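Local coordinates for blue copper protein (Hyphomicrobium denitrificans, PDB 3EF4) that binds a single type 1 copper ion in a cupredoxin fold and probably carries electrons in the bacterial periplasm, at residues H3-R8 against F19-V24; L74-C79 against G86-V91. All blocks are in the same frame, centred on the assembly; numbering follows the deposited sequence. Where two conformers were deposited one is given.

Contact 1: residues H3-R8 against F19-V24; sequences HIVEMR and FQPGFV. With PO4 (phosphate ion), chain E; PO4 (phosphate ion), chain F.
Glu6 and Gln20 face each other as an antiparallel hydrogen-bonded pair: Glu6 N donates to Gln20 O at 2.8 Å, and Gln20 N returns a bond to Glu6 O at 2.9 Å. Past this pair the ladder stops, because a cis peptide leads into Pro21, which has no N-H to give. A water takes over there, donating to both Ile4 O and Gln20 O, while the Pro21 ring sets CD against Ile4 O. Further along, a phosphate probably from the crystallisation liquor sits between the parted chains and accepts from Ile4 N and from His3 ND1 (2.9 Å to its O2), the latter in the plane of the imidazole. A second phosphate accepts a hydrogen bond from His3 NE2, and with both ring nitrogens donating the imidazole is probably cationic. On the Glu6 face, Arg8 NH2 makes a salt bridge to the syn lone pair of Glu6 OE1 (3.0 Å, 170° at the hydrogen), in the guanidinium plane, and Arg8 CD lies 3.2 Å from Gln20 OE1. The other face is apolar. In one of its two conformers Met7 runs beside Phe19, Met7 CG 3.5 Å from Phe19 CE1, with the sulfur at the ring edge in a Met-aromatic contact; Val5 CG1 packs on Phe19 CB. The hairpin thus turns charged groups outward and sets Phe19 against the copper ligand Met87 and, in that conformer, Met7 against His41.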
# COMPACT_ATOMS: atom_id res chain seq x y z
N HIS A 3 12.24 3.57 2.03
CA HIS A 3 11.75 2.21 1.89
C HIS A 3 11.29 2.08 0.45
O HIS A 3 10.73 3.07 -0.07
CB HIS A 3 10.63 1.88 2.83
CG HIS A 3 11.05 1.90 4.24
ND1 HIS A 3 11.23 0.74 4.94
CD2 HIS A 3 11.36 2.91 5.06
CE1 HIS A 3 11.62 1.05 6.17
NE2 HIS A 3 11.70 2.36 6.27
N ILE A 4 11.52 0.93 -0.15
CA ILE A 4 11.15 0.68 -1.54
C ILE A 4 10.06 -0.36 -1.62
O ILE A 4 10.14 -1.40 -0.95
CB ILE A 4 12.39 0.18 -2.32
CG1 ILE A 4 13.55 1.16 -2.24
CG2 ILE A 4 11.98 -0.11 -3.77
CD1 ILE A 4 13.28 2.51 -2.88
N VAL A 5 9.05 -0.08 -2.45
CA VAL A 5 8.03 -1.07 -2.77
C VAL A 5 8.01 -1.24 -4.26
O VAL A 5 7.82 -0.30 -5.02
CB VAL A 5 6.67 -0.61 -2.26
CG1 VAL A 5 5.59 -1.57 -2.72
CG2 VAL A 5 6.71 -0.48 -0.75
N GLU A 6 8.28 -2.46 -4.71
CA GLU A 6 8.27 -2.75 -6.12
C GLU A 6 6.87 -3.09 -6.65
O GLU A 6 6.11 -3.79 -5.98
CB GLU A 6 9.18 -3.95 -6.42
CG GLU A 6 10.63 -3.72 -6.08
CD GLU A 6 11.53 -4.85 -6.59
OE1 GLU A 6 10.97 -5.92 -6.93
OE2 GLU A 6 12.75 -4.60 -6.63
N MET A 7 6.55 -2.58 -7.84
CA MET A 7 5.35 -2.96 -8.57
C MET A 7 5.67 -4.15 -9.49
O MET A 7 6.49 -3.94 -10.42
CB MET A 7 4.80 -1.68 -9.24
CG MET A 7 4.32 -0.71 -8.17
SD MET A 7 3.67 0.89 -8.62
CE MET A 7 5.13 1.69 -9.27
N ARG A 8 5.07 -5.31 -9.24
CA ARG A 8 5.50 -6.54 -9.92
C ARG A 8 4.31 -7.32 -10.51
O ARG A 8 3.25 -7.45 -9.94
CB ARG A 8 6.25 -7.47 -8.96
CG ARG A 8 7.53 -6.86 -8.43
CD ARG A 8 8.35 -7.86 -7.67
NE ARG A 8 8.86 -8.93 -8.53
CZ ARG A 8 10.08 -9.14 -8.92
NH1 ARG A 8 10.28 -10.21 -9.71
NH2 ARG A 8 11.09 -8.35 -8.61
N PHE A 19 2.42 -5.71 -4.94
CA PHE A 19 3.41 -4.83 -4.39
C PHE A 19 4.34 -5.64 -3.51
O PHE A 19 3.87 -6.43 -2.69
CB PHE A 19 2.72 -3.74 -3.56
CG PHE A 19 1.98 -2.69 -4.32
CD1 PHE A 19 2.59 -1.70 -5.05
CD2 PHE A 19 0.60 -2.69 -4.32
CE1 PHE A 19 1.87 -0.75 -5.73
CE2 PHE A 19 -0.13 -1.74 -4.97
CZ PHE A 19 0.51 -0.74 -5.70
N GLN A 20 5.63 -5.47 -3.67
CA GLN A 20 6.61 -6.21 -2.90
C GLN A 20 7.52 -5.25 -2.14
O GLN A 20 8.29 -4.51 -2.80
CB GLN A 20 7.45 -7.10 -3.82
CG GLN A 20 8.39 -8.00 -3.01
CD GLN A 20 8.66 -9.31 -3.72
OE1 GLN A 20 9.08 -9.27 -4.88
NE2 GLN A 20 8.47 -10.47 -3.07
N PRO A 21 7.46 -5.24 -0.82
CA PRO A 21 6.57 -6.01 0.06
C PRO A 21 5.16 -5.44 0.03
O PRO A 21 4.93 -4.29 -0.36
CB PRO A 21 7.17 -5.83 1.45
CG PRO A 21 7.89 -4.53 1.39
CD PRO A 21 8.35 -4.37 -0.03
N GLY A 22 4.19 -6.23 0.47
CA GLY A 22 2.83 -5.83 0.60
C GLY A 22 2.50 -5.09 1.89
O GLY A 22 1.45 -4.46 2.00
N PHE A 23 3.40 -5.18 2.86
CA PHE A 23 3.28 -4.48 4.14
C PHE A 23 4.65 -3.86 4.41
O PHE A 23 5.67 -4.53 4.26
CB PHE A 23 2.91 -5.43 5.26
CG PHE A 23 3.01 -4.76 6.61
CD1 PHE A 23 1.99 -3.93 7.04
CD2 PHE A 23 4.10 -4.91 7.45
CE1 PHE A 23 2.06 -3.27 8.24
CE2 PHE A 23 4.23 -4.23 8.64
CZ PHE A 23 3.20 -3.38 9.02
N VAL A 24 4.66 -2.60 4.80
CA VAL A 24 5.95 -2.03 5.24
C VAL A 24 5.70 -1.09 6.41
O VAL A 24 4.79 -0.28 6.43
CB VAL A 24 6.77 -1.41 4.12
CG1 VAL A 24 6.02 -0.27 3.54
CG2 VAL A 24 8.13 -0.87 4.57
P PO4 E . 11.63 -2.02 2.23
O1 PO4 E . 12.17 -3.42 1.81
O2 PO4 E . 11.49 -1.92 3.79
O3 PO4 E . 12.61 -0.89 1.72
O4 PO4 E . 10.19 -1.77 1.57
P PO4 F . 12.86 3.04 9.62
O1 PO4 F . 13.71 2.78 8.31
O2 PO4 F . 13.66 2.54 10.88
O3 PO4 F . 12.57 4.58 9.76
O4 PO4 F . 11.49 2.26 9.50
O HOH W 1 10.85 -3.75 -2.35

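Contact 2: residues L74-C79 against G86-V91; sequences LYVLKC and GMVVLV. With CU (copper (II) ion), chain D; PO4 (phosphate ion), chain H.
Cys79 and Met87 meet at the copper ion, which is bound by Cys79 SG at 2.2 Å and by Met87 SD at 2.5 Å. Cys79 SG stands anti to its backbone N (chi1 168°), and the extended methionine chain carries SD to the metal. Met87 CG, anti to its backbone N, lies 3.5 Å from Cys79 CB. His41 and His82 supply the other two ligands.

The backbone bonds form a regular antiparallel ladder. Tyr75 and Val91 exchange two hydrogen bonds, Leu77 and Val89 two more, and Cys79 N closes the series on Met87 O at 3.1 Å. This last bond ties two of the four copper ligands together through the backbone at the loop end of a β-hairpin. Such a hairpin, with Cys, His and Met ligands on the loop between its strands, is characteristic of the type 1 copper site in plastocyanin- and azurin-like cupredoxins.

Apolar packing occupies both faces. On one, Val76 CG1 meets Val88 CG2 at 3.6 Å and Val76 CG2 meets Leu90 CD1 at 3.8 Å; helices 99-104 and 109-119 cover this side. On the other, Leu77 CB lies 3.7 Å from Val89 CG1, and Leu77 CD1 reaches Val91 CG2. Tyr75 presents its ring edge to Val91 O, and its hydroxyl bonds to Lys71 O.

At the periphery, the extended Lys78 chain carries NZ to 2.7 Å from O2 of a phosphate, probably from the crystallisation liquor.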
# COMPACT_ATOMS: atom_id res chain seq x y z
N LEU A 74 -2.10 4.01 9.46
CA LEU A 74 -2.08 3.03 8.41
C LEU A 74 -2.60 3.58 7.12
O LEU A 74 -3.68 4.18 7.11
CB LEU A 74 -2.90 1.78 8.82
CG LEU A 74 -2.35 1.01 10.00
CD1 LEU A 74 -3.40 0.04 10.51
CD2 LEU A 74 -1.11 0.23 9.59
N TYR A 75 -1.88 3.33 6.05
CA TYR A 75 -2.11 3.90 4.72
C TYR A 75 -2.21 2.77 3.69
O TYR A 75 -1.27 2.03 3.47
CB TYR A 75 -0.93 4.80 4.38
CG TYR A 75 -0.82 6.00 5.27
CD1 TYR A 75 -0.16 5.94 6.49
CD2 TYR A 75 -1.39 7.22 4.90
CE1 TYR A 75 -0.06 7.05 7.31
CE2 TYR A 75 -1.29 8.31 5.70
CZ TYR A 75 -0.64 8.24 6.92
OH TYR A 75 -0.53 9.37 7.70
N VAL A 76 -3.37 2.71 3.06
CA VAL A 76 -3.63 1.71 2.04
C VAL A 76 -3.48 2.34 0.67
O VAL A 76 -4.12 3.38 0.39
CB VAL A 76 -5.05 1.11 2.18
CG1 VAL A 76 -5.25 0.01 1.14
CG2 VAL A 76 -5.28 0.56 3.56
N LEU A 77 -2.67 1.71 -0.18
CA LEU A 77 -2.55 2.11 -1.58
C LEU A 77 -2.94 0.93 -2.46
O LEU A 77 -2.82 -0.22 -2.09
CB LEU A 77 -1.18 2.64 -1.93
CG LEU A 77 -0.70 3.87 -1.17
CD1 LEU A 77 0.01 3.51 0.11
CD2 LEU A 77 0.20 4.74 -2.05
N LYS A 78 -3.40 1.27 -3.67
CA LYS A 78 -3.72 0.32 -4.67
C LYS A 78 -2.99 0.64 -5.97
O LYS A 78 -2.56 1.74 -6.20
CB LYS A 78 -5.25 0.29 -4.95
CG LYS A 78 -5.78 1.62 -5.47
CD LYS A 78 -7.28 1.55 -5.78
CE LYS A 78 -7.80 2.94 -6.13
NZ LYS A 78 -9.25 2.93 -6.43
N CYS A 79 -2.97 -0.38 -6.83
CA CYS A 79 -2.68 -0.22 -8.25
C CYS A 79 -4.02 -0.17 -8.96
O CYS A 79 -4.83 -1.09 -8.81
CB CYS A 79 -1.83 -1.36 -8.76
SG CYS A 79 -1.73 -1.41 -10.55
N GLY A 86 -6.00 -7.98 -6.54
CA GLY A 86 -5.24 -8.11 -5.30
C GLY A 86 -4.08 -7.17 -5.13
O GLY A 86 -3.36 -7.32 -4.15
N MET A 87 -3.86 -6.20 -6.03
CA MET A 87 -2.66 -5.39 -5.95
C MET A 87 -2.91 -4.18 -5.02
O MET A 87 -3.38 -3.14 -5.40
CB MET A 87 -2.20 -4.96 -7.34
CG MET A 87 -0.77 -4.41 -7.30
SD MET A 87 -0.00 -4.52 -8.94
CE MET A 87 1.54 -3.67 -8.53
N VAL A 88 -2.61 -4.45 -3.75
CA VAL A 88 -2.85 -3.59 -2.62
C VAL A 88 -1.66 -3.63 -1.68
O VAL A 88 -1.01 -4.69 -1.58
CB VAL A 88 -4.18 -3.90 -1.90
CG1 VAL A 88 -4.18 -5.30 -1.29
CG2 VAL A 88 -4.52 -2.88 -0.84
N VAL A 89 -1.34 -2.56 -1.01
CA VAL A 89 -0.21 -2.45 -0.09
C VAL A 89 -0.65 -1.63 1.10
O VAL A 89 -1.46 -0.71 1.00
CB VAL A 89 1.00 -1.84 -0.81
CG1 VAL A 89 0.69 -0.46 -1.42
CG2 VAL A 89 2.22 -1.75 0.09
N LEU A 90 -0.05 -1.95 2.25
CA LEU A 90 -0.34 -1.32 3.51
C LEU A 90 0.96 -0.76 4.09
O LEU A 90 1.91 -1.51 4.33
CB LEU A 90 -0.95 -2.33 4.48
CG LEU A 90 -1.38 -1.80 5.87
CD1 LEU A 90 -2.43 -0.72 5.73
CD2 LEU A 90 -1.89 -2.93 6.76
N VAL A 91 0.99 0.54 4.34
CA VAL A 91 2.15 1.19 4.95
C VAL A 91 1.74 1.60 6.36
O VAL A 91 0.74 2.32 6.53
CB VAL A 91 2.60 2.41 4.16
CG1 VAL A 91 3.77 3.10 4.83
CG2 VAL A 91 2.97 2.01 2.74
CU CU D . -0.64 -3.27 -11.03
P PO4 H . -9.22 5.61 -9.52
O1 PO4 H . -9.02 4.36 -10.46
O2 PO4 H . -9.50 5.11 -8.04
O3 PO4 H . -7.91 6.50 -9.52
O4 PO4 H . -10.45 6.46 -10.00

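In the fold
Both contacts are β-hairpins of the same sheet, joined where strands 18-26 and 88-93 lie side by side; Gly22 and Val24 probably hydrogen-bond to Leu90 there. Contact 2 lies near the middle of the chain and is almost wholly buried, with a continuous ladder and close apolar packing beneath two helices. Contact 1 lies farther out, has one face carrying charged side chains, and replaces part of its ladder with water and phosphate. Their roles at the copper differ accordingly: 74-79 and 86-91 supply two ligands directly, whereas 3-8 and 19-24 provide second-shell packing around the site.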